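Local coordinates for Sso-CP2 metallo-carboxypetidase (PDB 4MMO), which is an M20-family zinc metallopeptidase that probably acts as a carboxypeptidase, hydrolysing peptide bonds, at residues 47-52 and 141-146. Residues are numbered along the deposited sequence; the frame is centred on the assembly and turned at random.
Sequences KTKGHP and SVNLED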
ATOM      1  N   LYS A  47     -28.936 -16.985 -17.480  1.00 81.46           N
ATOM      2  CA  LYS A  47     -27.533 -17.225 -17.187  1.00 87.03           C
ATOM      3  C   LYS A  47     -26.634 -16.196 -17.856  1.00 76.16           C
ATOM      4  O   LYS A  47     -26.945 -15.679 -18.931  1.00 74.34           O
ATOM      5  CB  LYS A  47     -27.136 -18.630 -17.643  1.00 95.47           C
ATOM      6  N   THR A  48     -25.522 -15.898 -17.195  1.00 62.56           N
ATOM      7  CA  THR A  48     -24.476 -15.066 -17.764  1.00 69.74           C
ATOM      8  C   THR A  48     -23.153 -15.745 -17.456  1.00 55.36           C
ATOM      9  O   THR A  48     -23.125 -16.774 -16.782  1.00 58.15           O
ATOM     10  CB  THR A  48     -24.475 -13.647 -17.160  1.00 64.28           C
ATOM     11  OG1 THR A  48     -24.119 -13.710 -15.773  1.00 57.19           O
ATOM     12  CG2 THR A  48     -25.847 -12.999 -17.302  1.00 49.20           C
ATOM     13  N   LYS A  49     -22.056 -15.170 -17.935  1.00 52.42           N
ATOM     14  CA  LYS A  49     -20.733 -15.707 -17.647  1.00 65.53           C
ATOM     15  C   LYS A  49     -20.413 -15.615 -16.153  1.00 74.90           C
ATOM     16  O   LYS A  49     -19.422 -16.181 -15.689  1.00 75.76           O
ATOM     17  CB  LYS A  49     -19.671 -14.963 -18.455  1.00 79.70           C
ATOM     18  CG  LYS A  49     -19.780 -15.146 -19.964  1.00 85.75           C
ATOM     19  CD  LYS A  49     -18.630 -14.450 -20.678  1.00104.89           C
ATOM     20  CE  LYS A  49     -18.632 -14.730 -22.173  1.00115.31           C
ATOM     21  NZ  LYS A  49     -19.644 -13.918 -22.904  1.00115.02           N
ATOM     22  N   GLY A  50     -21.253 -14.894 -15.413  1.00 77.03           N
ATOM     23  CA  GLY A  50     -21.123 -14.781 -13.970  1.00 71.57           C
ATOM     24  C   GLY A  50     -22.464 -14.936 -13.272  1.00 72.96           C
ATOM     25  O   GLY A  50     -23.232 -15.851 -13.573  1.00 45.52           O
ATOM     26  N   HIS A  51     -22.756 -14.030 -12.344  1.00 64.81           N
ATOM     27  CA  HIS A  51     -23.989 -14.107 -11.569  1.00 57.96           C
ATOM     28  C   HIS A  51     -25.214 -13.968 -12.474  1.00 46.93           C
ATOM     29  O   HIS A  51     -25.162 -13.281 -13.495  1.00 43.52           O
ATOM     30  CB  HIS A  51     -23.985 -13.038 -10.479  1.00 57.88           C
ATOM     31  CG  HIS A  51     -22.797 -13.120  -9.569  1.00 74.64           C
ATOM     32  ND1 HIS A  51     -22.154 -14.307  -9.298  1.00 73.21           N
ATOM     33  CD2 HIS A  51     -22.136 -12.163  -8.875  1.00 61.56           C
ATOM     34  CE1 HIS A  51     -21.148 -14.080  -8.470  1.00 69.88           C
ATOM     35  NE2 HIS A  51     -21.116 -12.790  -8.198  1.00 65.78           N
ATOM     36  N   PRO A  52     -26.320 -14.632 -12.109  1.00 44.97           N
ATOM     37  CA  PRO A  52     -27.482 -14.682 -12.998  1.00 54.22           C
ATOM     38  C   PRO A  52     -28.321 -13.410 -12.956  1.00 59.52           C
ATOM     39  O   PRO A  52     -28.217 -12.620 -12.018  1.00 46.11           O
ATOM     40  CB  PRO A  52     -28.287 -15.854 -12.441  1.00 52.38           C
ATOM     41  CG  PRO A  52     -28.003 -15.819 -10.983  1.00 41.52           C
ATOM     42  CD  PRO A  52     -26.577 -15.336 -10.840  1.00 37.29           C
ATOM     43  N   SER A 141     -20.599  -4.687 -12.848  1.00 40.22           N
ATOM     44  CA  SER A 141     -21.494  -5.244 -13.867  1.00 52.05           C
ATOM     45  C   SER A 141     -20.702  -5.872 -15.011  1.00 57.61           C
ATOM     46  O   SER A 141     -21.037  -5.687 -16.184  1.00 45.07           O
ATOM     47  CB  SER A 141     -22.424  -4.155 -14.427  1.00 44.50           C
ATOM     48  OG  SER A 141     -23.137  -3.491 -13.398  1.00 47.46           O
ATOM     49  N   VAL A 142     -19.657  -6.614 -14.656  1.00 64.90           N
ATOM     50  CA  VAL A 142     -18.699  -7.143 -15.625  1.00 65.83           C
ATOM     51  C   VAL A 142     -19.366  -7.927 -16.750  1.00 46.30           C
ATOM     52  O   VAL A 142     -19.034  -7.737 -17.920  1.00 51.25           O
ATOM     53  CB  VAL A 142     -17.652  -8.048 -14.934  1.00 92.79           C
ATOM     54  CG1 VAL A 142     -16.682  -8.642 -15.953  1.00108.20           C
ATOM     55  CG2 VAL A 142     -16.888  -7.261 -13.887  1.00 97.20           C
ATOM     56  N   ASN A 143     -20.307  -8.796 -16.398  1.00 35.75           N
ATOM     57  CA  ASN A 143     -20.936  -9.674 -17.380  1.00 51.56           C
ATOM     58  C   ASN A 143     -22.309  -9.215 -17.868  1.00 51.68           C
ATOM     59  O   ASN A 143     -23.015  -9.979 -18.521  1.00 50.74           O
ATOM     60  CB  ASN A 143     -21.033 -11.092 -16.816  1.00 68.41           C
ATOM     61  CG  ASN A 143     -19.672 -11.694 -16.541  1.00 71.67           C
ATOM     62  OD1 ASN A 143     -18.879 -11.896 -17.460  1.00 66.31           O
ATOM     63  ND2 ASN A 143     -19.390 -11.979 -15.274  1.00 60.57           N
ATOM     64  N   LEU A 144     -22.686  -7.971 -17.573  1.00 45.37           N
ATOM     65  CA  LEU A 144     -24.028  -7.500 -17.917  1.00 48.84           C
ATOM     66  C   LEU A 144     -24.162  -7.139 -19.394  1.00 41.87           C
ATOM     67  O   LEU A 144     -25.212  -7.362 -19.998  1.00 51.07           O
ATOM     68  CB  LEU A 144     -24.432  -6.295 -17.062  1.00 39.79           C
ATOM     69  CG  LEU A 144     -25.831  -5.745 -17.360  1.00 38.89           C
ATOM     70  CD1 LEU A 144     -26.894  -6.804 -17.114  1.00 37.82           C
ATOM     71  CD2 LEU A 144     -26.119  -4.499 -16.535  1.00 41.84           C
ATOM     72  N   GLU A 145     -23.108  -6.569 -19.971  1.00 35.57           N
ATOM     73  CA  GLU A 145     -23.161  -6.137 -21.364  1.00 50.52           C
ATOM     74  C   GLU A 145     -23.360  -7.321 -22.303  1.00 59.03           C
ATOM     75  O   GLU A 145     -24.180  -7.259 -23.215  1.00 48.44           O
ATOM     76  CB  GLU A 145     -21.897  -5.371 -21.749  1.00 46.42           C
ATOM     77  CG  GLU A 145     -21.911  -4.867 -23.188  1.00 58.54           C
ATOM     78  CD  GLU A 145     -20.704  -4.021 -23.529  1.00 77.33           C
ATOM     79  OE1 GLU A 145     -19.873  -3.774 -22.630  1.00 75.07           O
ATOM     80  OE2 GLU A 145     -20.588  -3.603 -24.701  1.00 92.03           O
ATOM     81  N   ASP A 146     -22.609  -8.397 -22.072  1.00 47.14           N
ATOM     82  CA  ASP A 146     -22.703  -9.588 -22.910  1.00 60.60           C
ATOM     83  C   ASP A 146     -24.130 -10.114 -22.933  1.00 55.12           C
ATOM     84  O   ASP A 146     -24.625 -10.553 -23.971  1.00 45.72           O
ATOM     85  CB  ASP A 146     -21.757 -10.683 -22.407  1.00 78.50           C
ATOM     86  CG  ASP A 146     -20.296 -10.349 -22.639  1.00 88.59           C
ATOM     87  OD1 ASP A 146     -19.996  -9.602 -23.593  1.00 86.69           O
ATOM     88  OD2 ASP A 146     -19.444 -10.840 -21.868  1.00108.86           O
TER
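The amide of Asn-143 lies over the peptide linking Lys-49 to Gly-50, the two planes tilted by only about 20°. One amide face receives Lys-49 CB, 3.3 Å from Asn-143 OD1, and Gly-50 N, 3.5 Å from Asn-143 ND2. That second pair is two donors lying close without a hydrogen bond; ND2 has its hydrogen-bond partner elsewhere. Gly-50, bare of a side chain, lets Asn-143 ND2 settle 3.5 Å from Gly-50 CA. The carboxylate of Asp-146 likewise turns a face to 47-52: Lys-49 NZ stands above its plane, 3.3 Å from Asp-146 OD2, making a weak hydrogen bond within a surface salt bridge. To get there the lysine chain runs extended past OD1 of Asn-143 and bends only at its last torsion (chi4 78°). Segment 47-52 is the loop joining antiparallel strands 43-46 and 53-58 at one margin of the mixed sheet, and its Thr-48 forms an ST turn. Thr-48 OG1, set between the backbone N and carbonyl carbon (chi1 66°), accepts from Gly-50 N at 3.1 Å and donates to His-51 O at 2.5 Å, approaching above that carbonyl's plane. Across the contact, 141-146 runs from a turn into the start of helix 144-149, a few residues after Glu-137 and Glu-138, which can bind zinc but hold none in this chain of the model. Glu-136 bridges the two segments, its carboxylate accepting from the backbone N of His-51 through OE2 and of Asn-143 through OE1.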